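Local coordinates for trehalose-6-phosphate phosphatase-related protein (Thermoplasma acidophilum, PDB 1U02), which dephosphorylates trehalose 6-phosphate to free trehalose in a magnesium-dependent reaction of the HAD type and, less efficiently, cleaves para-nitrophenyl phosphate, at residues F85-T96 with E136-E144; K111-G120 with K149-P157. All blocks are in the same frame, centred on the assembly; numbering follows the deposited sequence.

Contact 1 of 2, residues F85-T96 with E136-E144; sequences FLGVFDRIYEDT and EIARIFGVE
A knob-into-hole fit joins helix 86-96 to the roughly antiparallel C-terminal part of helix 127-141 (segment axes 145° apart, 11.2 Å at closest approach), where Phe141 is the knob and sits among Val88, Arg91, Ile92 and Asp95. The benzyl group leaves its backbone with CG anti to the carbonyl carbon (chi1 -70°), which lays the ring against the turns of the partner helix. Ile92 supplies the floor: its CG1 stands over one face, 3.8 Å from the ring centroid and 15° off the normal, a CH-pi contact. Val88 CG1 meets Phe141 CB at 3.7 Å, while Arg91 CB approaches Phe141 CE1 obliquely. At the ring's edge Asp95 OD2 comes within 3.6 Å of Phe141 CZ, where a carboxylate oxygen is probably well placed against the weakly positive C-H rim. The two helices belong to the alpha/beta cap typical of this HAD phosphatase family, where they pack on one face of a four-stranded antiparallel sheet; Ile92 also touches Val115, Tyr117 and Leu154 of that sheet. A Schellman motif ends the second helix, with Val143 N bonded to Ala138 O at 3.0 Å and Gly142 taking the positive phi that a residue without a side chain adopts easily. Just beyond this helix end, Val143 points toward helix 86-96. Its CG2 reaches Ile92 CD1 tip to tip at 4.0 Å, and its CG1 lies 3.8 Å from Phe89 CZ. At the other end Ile137 CG1 rests on Thr96 CG2, the methyl being available for apolar contact because OG1 is turned to its own helix, bonding Ile92 O.

Contact 2 of 2, residues K111-G120 with K149-P157; sequences KNLAVLYHLG and KMIIELRVP
Val115 and Leu154, then Tyr117 and Ile152, form two hydrogen-bonded pairs between antiparallel strands 114-118 and 151-155, the central strands of the cap sheet. Leu119 N adds a further bond to Met150 O, 2.8 Å. On the face with Val115, Tyr117 CE2 touches Leu154 CD1 at 3.9 Å, the ring edge against a methyl of a branched side chain, as suits a side covered by helices. Glu153 rises from the other face. Its CB lies beside Val115 O, and its CG, anti to the backbone N (chi1 -175°), is 3.6 Å from that same oxygen; CD then passes Ala114 CB, and OE2 reaches Leu116 CD1 at 3.6 Å. A water donates to Glu153 OE2 and accepts from Lys111 NZ, its oxygen 2.7 Å from that nitrogen, while Lys111 also makes a salt bridge to Glu51. Farther along, His118 ND1 accepts a bond from Gly120 N, 2.9 Å away and in the ring plane, which helps to fix the imidazole's rotation; His118 CE1 also lies 3.8 Å from Met150 CB. Losing the imidazole of His118 to an alanine is likely to leave Gly120 N without this acceptor and Met150 CB without its ring neighbour. With Lys111 NZ and Glu153 OE2 4.5 Å apart, the opposite charges meet through water, which probably eases burial of the carboxylate.

How the contacts relate
Contact 1 supplies the helical layer and contact 2 the centre of the sheet of one cap; their centres lie 11 Å apart and their segments alternate along the chain. Thr96 OG1, 2.8 Å from Tyr117 OH, probably hydrogen-bonds helix to sheet. Glu144, just beyond the helix end, has joined the sheet's edge strand, where its OE2 forms a salt bridge with Arg155 NE at 2.8 Å. The helices of contact 1 are away from the known sites. The opposite sheet face, bearing Leu116 and Glu153, lies nearer: the side chain of Lys111 is about 7 Å from that of the magnesium ligand Asp9, and the side chain of Leu116 about 4 Å from a bound glycerol, probably from the crystallisation liquor, which may mark a pocket.

Contact 1 of 2, residues F85-T96 with E136-E144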
loop_
_atom_site.group_PDB
_atom_site.type_symbol
_atom_site.label_atom_id
_atom_site.label_comp_id
_atom_site.label_asym_id
_atom_site.label_seq_id
_atom_site.Cartn_x
_atom_site.Cartn_y
_atom_site.Cartn_z
ATOM N N PHE A 85 -3.197 -18.868 -1.378
ATOM C CA PHE A 85 -1.774 -18.644 -1.128
ATOM C C PHE A 85 -1.356 -18.525 0.341
ATOM O O PHE A 85 -0.179 -18.322 0.629
ATOM C CB PHE A 85 -1.313 -17.389 -1.879
ATOM C CG PHE A 85 -1.228 -17.569 -3.368
ATOM C CD1 PHE A 85 -0.066 -18.065 -3.959
ATOM C CD2 PHE A 85 -2.314 -17.253 -4.185
ATOM C CE1 PHE A 85 0.018 -18.242 -5.346
ATOM C CE2 PHE A 85 -2.243 -17.427 -5.575
ATOM C CZ PHE A 85 -1.072 -17.921 -6.153
ATOM N N LEU A 86 -2.301 -18.645 1.267
ATOM C CA LEU A 86 -1.964 -18.529 2.685
ATOM C C LEU A 86 -0.879 -19.511 3.143
ATOM O O LEU A 86 0.053 -19.126 3.848
ATOM C CB LEU A 86 -3.218 -18.698 3.553
ATOM C CG LEU A 86 -4.254 -17.572 3.444
ATOM C CD1 LEU A 86 -5.474 -17.896 4.301
ATOM C CD2 LEU A 86 -3.628 -16.255 3.892
ATOM N N GLY A 87 -0.993 -20.775 2.751
ATOM C CA GLY A 87 0.014 -21.744 3.155
ATOM C C GLY A 87 1.358 -21.472 2.498
ATOM O O GLY A 87 2.416 -21.733 3.078
ATOM N N VAL A 88 1.318 -20.938 1.283
ATOM C CA VAL A 88 2.531 -20.636 0.531
ATOM C C VAL A 88 3.417 -19.614 1.233
ATOM O O VAL A 88 4.604 -19.851 1.451
ATOM C CB VAL A 88 2.186 -20.115 -0.879
ATOM C CG1 VAL A 88 3.462 -19.774 -1.635
ATOM C CG2 VAL A 88 1.399 -21.172 -1.630
ATOM N N PHE A 89 2.845 -18.473 1.591
ATOM C CA PHE A 89 3.635 -17.456 2.255
ATOM C C PHE A 89 4.145 -17.880 3.624
ATOM O O PHE A 89 5.175 -17.382 4.080
ATOM C CB PHE A 89 2.845 -16.153 2.298
ATOM C CG PHE A 89 2.777 -15.486 0.963
ATOM C CD1 PHE A 89 3.917 -14.894 0.421
ATOM C CD2 PHE A 89 1.610 -15.517 0.202
ATOM C CE1 PHE A 89 3.900 -14.344 -0.868
ATOM C CE2 PHE A 89 1.583 -14.970 -1.086
ATOM C CZ PHE A 89 2.733 -14.384 -1.620
ATOM N N ASP A 90 3.448 -18.810 4.273
ATOM C CA ASP A 90 3.921 -19.310 5.563
ATOM C C ASP A 90 5.218 -20.078 5.303
ATOM O O ASP A 90 6.207 -19.912 6.019
ATOM C CB ASP A 90 2.907 -20.258 6.212
ATOM C CG ASP A 90 1.707 -19.529 6.791
ATOM O OD1 ASP A 90 1.879 -18.389 7.280
ATOM O OD2 ASP A 90 0.596 -20.104 6.770
ATOM N N ARG A 91 5.205 -20.912 4.266
ATOM C CA ARG A 91 6.371 -21.711 3.904
ATOM C C ARG A 91 7.522 -20.833 3.415
ATOM O O ARG A 91 8.687 -21.098 3.717
ATOM C CB ARG A 91 6.009 -22.737 2.820
ATOM C CG ARG A 91 4.966 -23.764 3.262
ATOM C CD ARG A 91 5.034 -25.059 2.435
ATOM N NE ARG A 91 4.574 -24.905 1.055
ATOM C CZ ARG A 91 3.304 -24.718 0.694
ATOM N NH1 ARG A 91 2.345 -24.661 1.613
ATOM N NH2 ARG A 91 2.990 -24.597 -0.590
ATOM N N ILE A 92 7.196 -19.790 2.656
ATOM C CA ILE A 92 8.226 -18.890 2.145
ATOM C C ILE A 92 8.979 -18.241 3.300
ATOM O O ILE A 92 10.208 -18.165 3.285
ATOM C CB ILE A 92 7.611 -17.799 1.237
ATOM C CG1 ILE A 92 7.133 -18.441 -0.072
ATOM C CG2 ILE A 92 8.639 -16.700 0.954
ATOM C CD1 ILE A 92 6.362 -17.503 -0.980
ATOM N N TYR A 93 8.244 -17.783 4.306
ATOM C CA TYR A 93 8.869 -17.149 5.455
ATOM C C TYR A 93 9.725 -18.157 6.217
ATOM O O TYR A 93 10.855 -17.866 6.605
ATOM C CB TYR A 93 7.815 -16.575 6.404
ATOM C CG TYR A 93 8.445 -15.915 7.600
ATOM C CD1 TYR A 93 9.122 -14.708 7.470
ATOM C CD2 TYR A 93 8.436 -16.534 8.850
ATOM C CE1 TYR A 93 9.789 -14.131 8.551
ATOM C CE2 TYR A 93 9.099 -15.967 9.939
ATOM C CZ TYR A 93 9.774 -14.769 9.777
ATOM O OH TYR A 93 10.465 -14.220 10.831
ATOM N N GLU A 94 9.178 -19.344 6.437
ATOM C CA GLU A 94 9.910 -20.372 7.162
ATOM C C GLU A 94 11.214 -20.743 6.469
ATOM O O GLU A 94 12.247 -20.916 7.122
ATOM C CB GLU A 94 9.040 -21.621 7.332
ATOM C CG GLU A 94 9.750 -22.786 8.008
ATOM C CD GLU A 94 10.489 -22.375 9.275
ATOM O OE1 GLU A 94 9.871 -21.729 10.152
ATOM O OE2 GLU A 94 11.689 -22.703 9.395
ATOM N N ASP A 95 11.178 -20.845 5.144
ATOM C CA ASP A 95 12.367 -21.224 4.403
ATOM C C ASP A 95 13.355 -20.088 4.163
ATOM O O ASP A 95 14.507 -20.338 3.823
ATOM C CB ASP A 95 11.977 -21.861 3.060
ATOM C CG ASP A 95 11.137 -23.133 3.227
ATOM O OD1 ASP A 95 11.215 -23.777 4.295
ATOM O OD2 ASP A 95 10.408 -23.499 2.278
ATOM N N THR A 96 12.931 -18.844 4.353
ATOM C CA THR A 96 13.840 -17.731 4.101
ATOM C C THR A 96 14.170 -16.846 5.303
ATOM O O THR A 96 15.051 -15.988 5.214
ATOM C CB THR A 96 13.293 -16.818 2.973
ATOM O OG1 THR A 96 12.071 -16.201 3.401
ATOM C CG2 THR A 96 13.030 -17.627 1.708
ATOM N N GLU A 136 14.445 -17.118 -7.072
ATOM C CA GLU A 136 14.399 -18.578 -7.099
ATOM C C GLU A 136 13.229 -19.058 -6.244
ATOM O O GLU A 136 12.478 -19.957 -6.635
ATOM C CB GLU A 136 15.717 -19.157 -6.573
ATOM C CG GLU A 136 15.761 -20.675 -6.505
ATOM C CD GLU A 136 17.136 -21.198 -6.116
ATOM O OE1 GLU A 136 17.645 -20.809 -5.039
ATOM O OE2 GLU A 136 17.712 -21.998 -6.890
ATOM N N ILE A 137 13.074 -18.454 -5.070
ATOM C CA ILE A 137 11.974 -18.814 -4.188
ATOM C C ILE A 137 10.648 -18.512 -4.887
ATOM O O ILE A 137 9.695 -19.284 -4.798
ATOM C CB ILE A 137 12.050 -18.028 -2.859
ATOM C CG1 ILE A 137 13.187 -18.583 -2.001
ATOM C CG2 ILE A 137 10.739 -18.141 -2.099
ATOM C CD1 ILE A 137 12.958 -20.020 -1.543
ATOM N N ALA A 138 10.600 -17.387 -5.591
ATOM C CA ALA A 138 9.397 -16.985 -6.306
ATOM C C ALA A 138 9.002 -18.023 -7.355
ATOM O O ALA A 138 7.823 -18.357 -7.499
ATOM C CB ALA A 138 9.612 -15.632 -6.968
ATOM N N ARG A 139 9.988 -18.535 -8.085
ATOM C CA ARG A 139 9.702 -19.531 -9.114
ATOM C C ARG A 139 9.270 -20.840 -8.466
ATOM O O ARG A 139 8.343 -21.498 -8.932
ATOM C CB ARG A 139 10.933 -19.764 -9.999
ATOM C CG ARG A 139 11.498 -18.479 -10.587
ATOM C CD ARG A 139 12.540 -18.735 -11.664
ATOM N NE ARG A 139 13.259 -17.508 -12.001
ATOM C CZ ARG A 139 14.315 -17.051 -11.335
ATOM N NH1 ARG A 139 14.789 -17.723 -10.294
ATOM N NH2 ARG A 139 14.889 -15.912 -11.699
ATOM N N ILE A 140 9.939 -21.213 -7.382
ATOM C CA ILE A 140 9.606 -22.449 -6.689
ATOM C C ILE A 140 8.162 -22.469 -6.190
ATOM O O ILE A 140 7.437 -23.441 -6.402
ATOM C CB ILE A 140 10.550 -22.674 -5.493
ATOM C CG1 ILE A 140 11.981 -22.867 -6.000
ATOM C CG2 ILE A 140 10.093 -23.878 -4.683
ATOM C CD1 ILE A 140 13.030 -22.866 -4.899
ATOM N N PHE A 141 7.743 -21.386 -5.541
ATOM C CA PHE A 141 6.397 -21.298 -4.989
ATOM C C PHE A 141 5.341 -20.733 -5.922
ATOM O O PHE A 141 4.159 -20.693 -5.573
ATOM C CB PHE A 141 6.433 -20.480 -3.706
ATOM C CG PHE A 141 7.118 -21.181 -2.574
ATOM C CD1 PHE A 141 6.403 -22.027 -1.731
ATOM C CD2 PHE A 141 8.485 -21.023 -2.369
ATOM C CE1 PHE A 141 7.041 -22.707 -0.693
ATOM C CE2 PHE A 141 9.135 -21.696 -1.338
ATOM C CZ PHE A 141 8.412 -22.540 -0.498
ATOM N N GLY A 142 5.758 -20.294 -7.103
ATOM C CA GLY A 142 4.805 -19.748 -8.049
ATOM C C GLY A 142 4.204 -18.421 -7.625
ATOM O O GLY A 142 3.016 -18.172 -7.836
ATOM N N VAL A 143 5.018 -17.569 -7.011
ATOM C CA VAL A 143 4.536 -16.262 -6.601
ATOM C C VAL A 143 5.202 -15.198 -7.454
ATOM O O VAL A 143 6.081 -15.495 -8.266
ATOM C CB VAL A 143 4.790 -15.986 -5.099
ATOM C CG1 VAL A 143 3.847 -16.838 -4.263
ATOM C CG2 VAL A 143 6.232 -16.291 -4.740
ATOM N N GLU A 144 4.777 -13.957 -7.258
ATOM C CA GLU A 144 5.265 -12.827 -8.031
ATOM C C GLU A 144 6.252 -11.959 -7.258
ATOM O O GLU A 144 6.134 -11.800 -6.039
ATOM C CB GLU A 144 4.043 -12.019 -8.472
ATOM C CG GLU A 144 4.299 -10.684 -9.136
ATOM C CD GLU A 144 2.990 -10.019 -9.533
ATOM O OE1 GLU A 144 2.258 -10.615 -10.357
ATOM O OE2 GLU A 144 2.690 -8.921 -9.012
#

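Contact 2 of 2, residues K111-G120 with K149-P157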
loop_
_atom_site.group_PDB
_atom_site.type_symbol
_atom_site.label_atom_id
_atom_site.label_comp_id
_atom_site.label_asym_id
_atom_site.label_seq_id
_atom_site.Cartn_x
_atom_site.Cartn_y
_atom_site.Cartn_z
ATOM N N LYS A 111 3.956 -11.322 6.307
ATOM C CA LYS A 111 2.539 -10.980 6.232
ATOM C C LYS A 111 1.820 -12.216 5.695
ATOM O O LYS A 111 2.445 -13.068 5.068
ATOM C CB LYS A 111 2.332 -9.778 5.310
ATOM C CG LYS A 111 3.123 -8.573 5.793
ATOM C CD LYS A 111 3.120 -7.414 4.842
ATOM C CE LYS A 111 4.121 -6.373 5.334
ATOM N NZ LYS A 111 3.988 -5.073 4.649
ATOM N N ASN A 112 0.518 -12.324 5.935
ATOM C CA ASN A 112 -0.216 -13.496 5.469
ATOM C C ASN A 112 -0.165 -13.724 3.960
ATOM O O ASN A 112 -0.151 -14.871 3.507
ATOM C CB ASN A 112 -1.676 -13.433 5.925
ATOM C CG ASN A 112 -1.813 -13.499 7.429
ATOM O OD1 ASN A 112 -1.047 -14.189 8.097
ATOM N ND2 ASN A 112 -2.800 -12.795 7.971
ATOM N N LEU A 113 -0.138 -12.649 3.178
ATOM C CA LEU A 113 -0.099 -12.801 1.725
ATOM C C LEU A 113 1.089 -12.122 1.056
ATOM O O LEU A 113 1.024 -11.745 -0.117
ATOM C CB LEU A 113 -1.406 -12.298 1.101
ATOM C CG LEU A 113 -2.626 -13.160 1.465
ATOM C CD1 LEU A 113 -3.912 -12.522 0.944
ATOM C CD2 LEU A 113 -2.440 -14.564 0.885
ATOM N N ALA A 114 2.181 -11.981 1.794
ATOM C CA ALA A 114 3.378 -11.366 1.230
ATOM C C ALA A 114 4.527 -11.415 2.216
ATOM O O ALA A 114 4.318 -11.462 3.427
ATOM C CB ALA A 114 3.098 -9.905 0.843
ATOM N N VAL A 115 5.740 -11.434 1.679
ATOM C CA VAL A 115 6.947 -11.408 2.491
ATOM C C VAL A 115 7.783 -10.323 1.845
ATOM O O VAL A 115 8.145 -10.411 0.668
ATOM C CB VAL A 115 7.722 -12.740 2.469
ATOM C CG1 VAL A 115 8.984 -12.607 3.319
ATOM C CG2 VAL A 115 6.841 -13.860 3.013
ATOM N N LEU A 116 8.066 -9.286 2.617
ATOM C CA LEU A 116 8.824 -8.152 2.126
ATOM C C LEU A 116 10.259 -8.185 2.642
ATOM O O LEU A 116 10.494 -8.291 3.847
ATOM C CB LEU A 116 8.109 -6.862 2.555
ATOM C CG LEU A 116 8.616 -5.491 2.096
ATOM C CD1 LEU A 116 7.479 -4.475 2.175
ATOM C CD2 LEU A 116 9.779 -5.063 2.967
ATOM N N TYR A 117 11.212 -8.119 1.718
ATOM C CA TYR A 117 12.622 -8.123 2.072
ATOM C C TYR A 117 13.117 -6.686 1.933
ATOM O O TYR A 117 13.055 -6.106 0.844
ATOM C CB TYR A 117 13.397 -9.058 1.132
ATOM C CG TYR A 117 12.899 -10.489 1.173
ATOM C CD1 TYR A 117 13.456 -11.422 2.050
ATOM C CD2 TYR A 117 11.831 -10.891 0.379
ATOM C CE1 TYR A 117 12.955 -12.726 2.134
ATOM C CE2 TYR A 117 11.321 -12.185 0.451
ATOM C CZ TYR A 117 11.882 -13.097 1.328
ATOM O OH TYR A 117 11.366 -14.370 1.393
ATOM N N HIS A 118 13.576 -6.104 3.040
ATOM C CA HIS A 118 14.066 -4.730 3.024
ATOM C C HIS A 118 15.588 -4.760 3.018
ATOM O O HIS A 118 16.216 -5.274 3.947
ATOM C CB HIS A 118 13.566 -3.960 4.252
ATOM C CG HIS A 118 13.580 -2.470 4.083
ATOM N ND1 HIS A 118 14.701 -1.774 3.676
ATOM C CD2 HIS A 118 12.605 -1.545 4.249
ATOM C CE1 HIS A 118 14.412 -0.485 3.596
ATOM N NE2 HIS A 118 13.145 -0.320 3.937
ATOM N N LEU A 119 16.180 -4.209 1.966
ATOM C CA LEU A 119 17.633 -4.198 1.840
ATOM C C LEU A 119 18.275 -2.897 2.302
ATOM O O LEU A 119 19.470 -2.703 2.126
ATOM C CB LEU A 119 18.035 -4.473 0.381
ATOM C CG LEU A 119 17.849 -5.908 -0.139
ATOM C CD1 LEU A 119 16.379 -6.287 -0.115
ATOM C CD2 LEU A 119 18.406 -6.018 -1.560
ATOM N N GLY A 120 17.483 -2.018 2.902
ATOM C CA GLY A 120 17.996 -0.736 3.350
ATOM C C GLY A 120 19.240 -0.720 4.225
ATOM O O GLY A 120 20.138 0.093 4.009
ATOM N N LYS A 149 11.948 0.607 -3.945
ATOM C CA LYS A 149 13.132 1.300 -3.456
ATOM C C LYS A 149 13.655 0.626 -2.186
ATOM O O LYS A 149 13.039 0.719 -1.128
ATOM C CB LYS A 149 12.809 2.773 -3.190
ATOM C CG LYS A 149 12.420 3.530 -4.456
ATOM C CD LYS A 149 12.552 5.038 -4.288
ATOM C CE LYS A 149 12.145 5.767 -5.566
ATOM N NZ LYS A 149 12.853 5.239 -6.774
HETATM N N MSE A 150 14.790 -0.058 -2.305
HETATM C CA MSE A 150 15.403 -0.765 -1.181
HETATM C C MSE A 150 14.516 -1.930 -0.772
HETATM O O MSE A 150 14.737 -2.544 0.270
HETATM C CB MSE A 150 15.562 0.155 0.031
HETATM C CG MSE A 150 16.402 1.389 -0.200
HETATM SE SE MSE A 150 16.640 2.347 1.465
HETATM C CE MSE A 150 14.806 2.858 1.778
ATOM N N ILE A 151 13.525 -2.229 -1.604
ATOM C CA ILE A 151 12.563 -3.285 -1.320
ATOM C C ILE A 151 12.350 -4.316 -2.420
ATOM O O ILE A 151 12.333 -3.986 -3.601
ATOM C CB ILE A 151 11.168 -2.675 -1.031
ATOM C CG1 ILE A 151 11.228 -1.816 0.228
ATOM C CG2 ILE A 151 10.128 -3.774 -0.884
ATOM C CD1 ILE A 151 11.590 -2.596 1.441
ATOM N N ILE A 152 12.180 -5.567 -2.005
ATOM C CA ILE A 152 11.875 -6.663 -2.909
ATOM C C ILE A 152 10.783 -7.436 -2.172
ATOM O O ILE A 152 10.990 -7.904 -1.055
ATOM C CB ILE A 152 13.082 -7.591 -3.164
ATOM C CG1 ILE A 152 14.222 -6.804 -3.821
ATOM C CG2 ILE A 152 12.656 -8.739 -4.087
ATOM C CD1 ILE A 152 15.441 -7.648 -4.140
ATOM N N GLU A 153 9.617 -7.557 -2.790
ATOM C CA GLU A 153 8.516 -8.243 -2.137
ATOM C C GLU A 153 7.935 -9.379 -2.959
ATOM O O GLU A 153 7.763 -9.258 -4.175
ATOM C CB GLU A 153 7.393 -7.242 -1.812
ATOM C CG GLU A 153 6.240 -7.840 -1.002
ATOM C CD GLU A 153 5.136 -6.836 -0.675
ATOM O OE1 GLU A 153 4.386 -6.436 -1.590
ATOM O OE2 GLU A 153 5.017 -6.445 0.503
ATOM N N LEU A 154 7.654 -10.488 -2.282
ATOM C CA LEU A 154 7.029 -11.644 -2.909
ATOM C C LEU A 154 5.556 -11.478 -2.597
ATOM O O LEU A 154 5.182 -11.270 -1.442
ATOM C CB LEU A 154 7.546 -12.946 -2.303
ATOM C CG LEU A 154 9.017 -13.226 -2.607
ATOM C CD1 LEU A 154 9.421 -14.569 -2.003
ATOM C CD2 LEU A 154 9.222 -13.231 -4.119
ATOM N N ARG A 155 4.716 -11.567 -3.620
ATOM C CA ARG A 155 3.295 -11.374 -3.412
ATOM C C ARG A 155 2.443 -12.259 -4.315
ATOM O O ARG A 155 2.967 -13.051 -5.101
ATOM C CB ARG A 155 2.963 -9.896 -3.644
ATOM C CG ARG A 155 3.309 -9.412 -5.041
ATOM C CD ARG A 155 3.208 -7.895 -5.193
ATOM N NE ARG A 155 3.175 -7.521 -6.607
ATOM C CZ ARG A 155 3.151 -6.273 -7.068
ATOM N NH1 ARG A 155 3.162 -5.246 -6.229
ATOM N NH2 ARG A 155 3.095 -6.055 -8.378
ATOM N N VAL A 156 1.126 -12.124 -4.188
ATOM C CA VAL A 156 0.192 -12.903 -4.998
ATOM C C VAL A 156 0.275 -12.442 -6.456
ATOM O O VAL A 156 0.201 -11.249 -6.746
ATOM C CB VAL A 156 -1.265 -12.730 -4.487
ATOM C CG1 VAL A 156 -2.242 -13.403 -5.450
ATOM C CG2 VAL A 156 -1.402 -13.336 -3.099
ATOM N N PRO A 157 0.439 -13.384 -7.397
ATOM C CA PRO A 157 0.524 -12.993 -8.806
ATOM C C PRO A 157 -0.693 -12.186 -9.289
ATOM O O PRO A 157 -1.828 -12.469 -8.910
ATOM C CB PRO A 157 0.644 -14.336 -9.532
ATOM C CG PRO A 157 1.357 -15.205 -8.525
ATOM C CD PRO A 157 0.648 -14.834 -7.236
HETATM O O HOH W 1 3.475 -5.061 1.976
HETATM O O HOH W 2 -0.102 -10.398 -2.156
#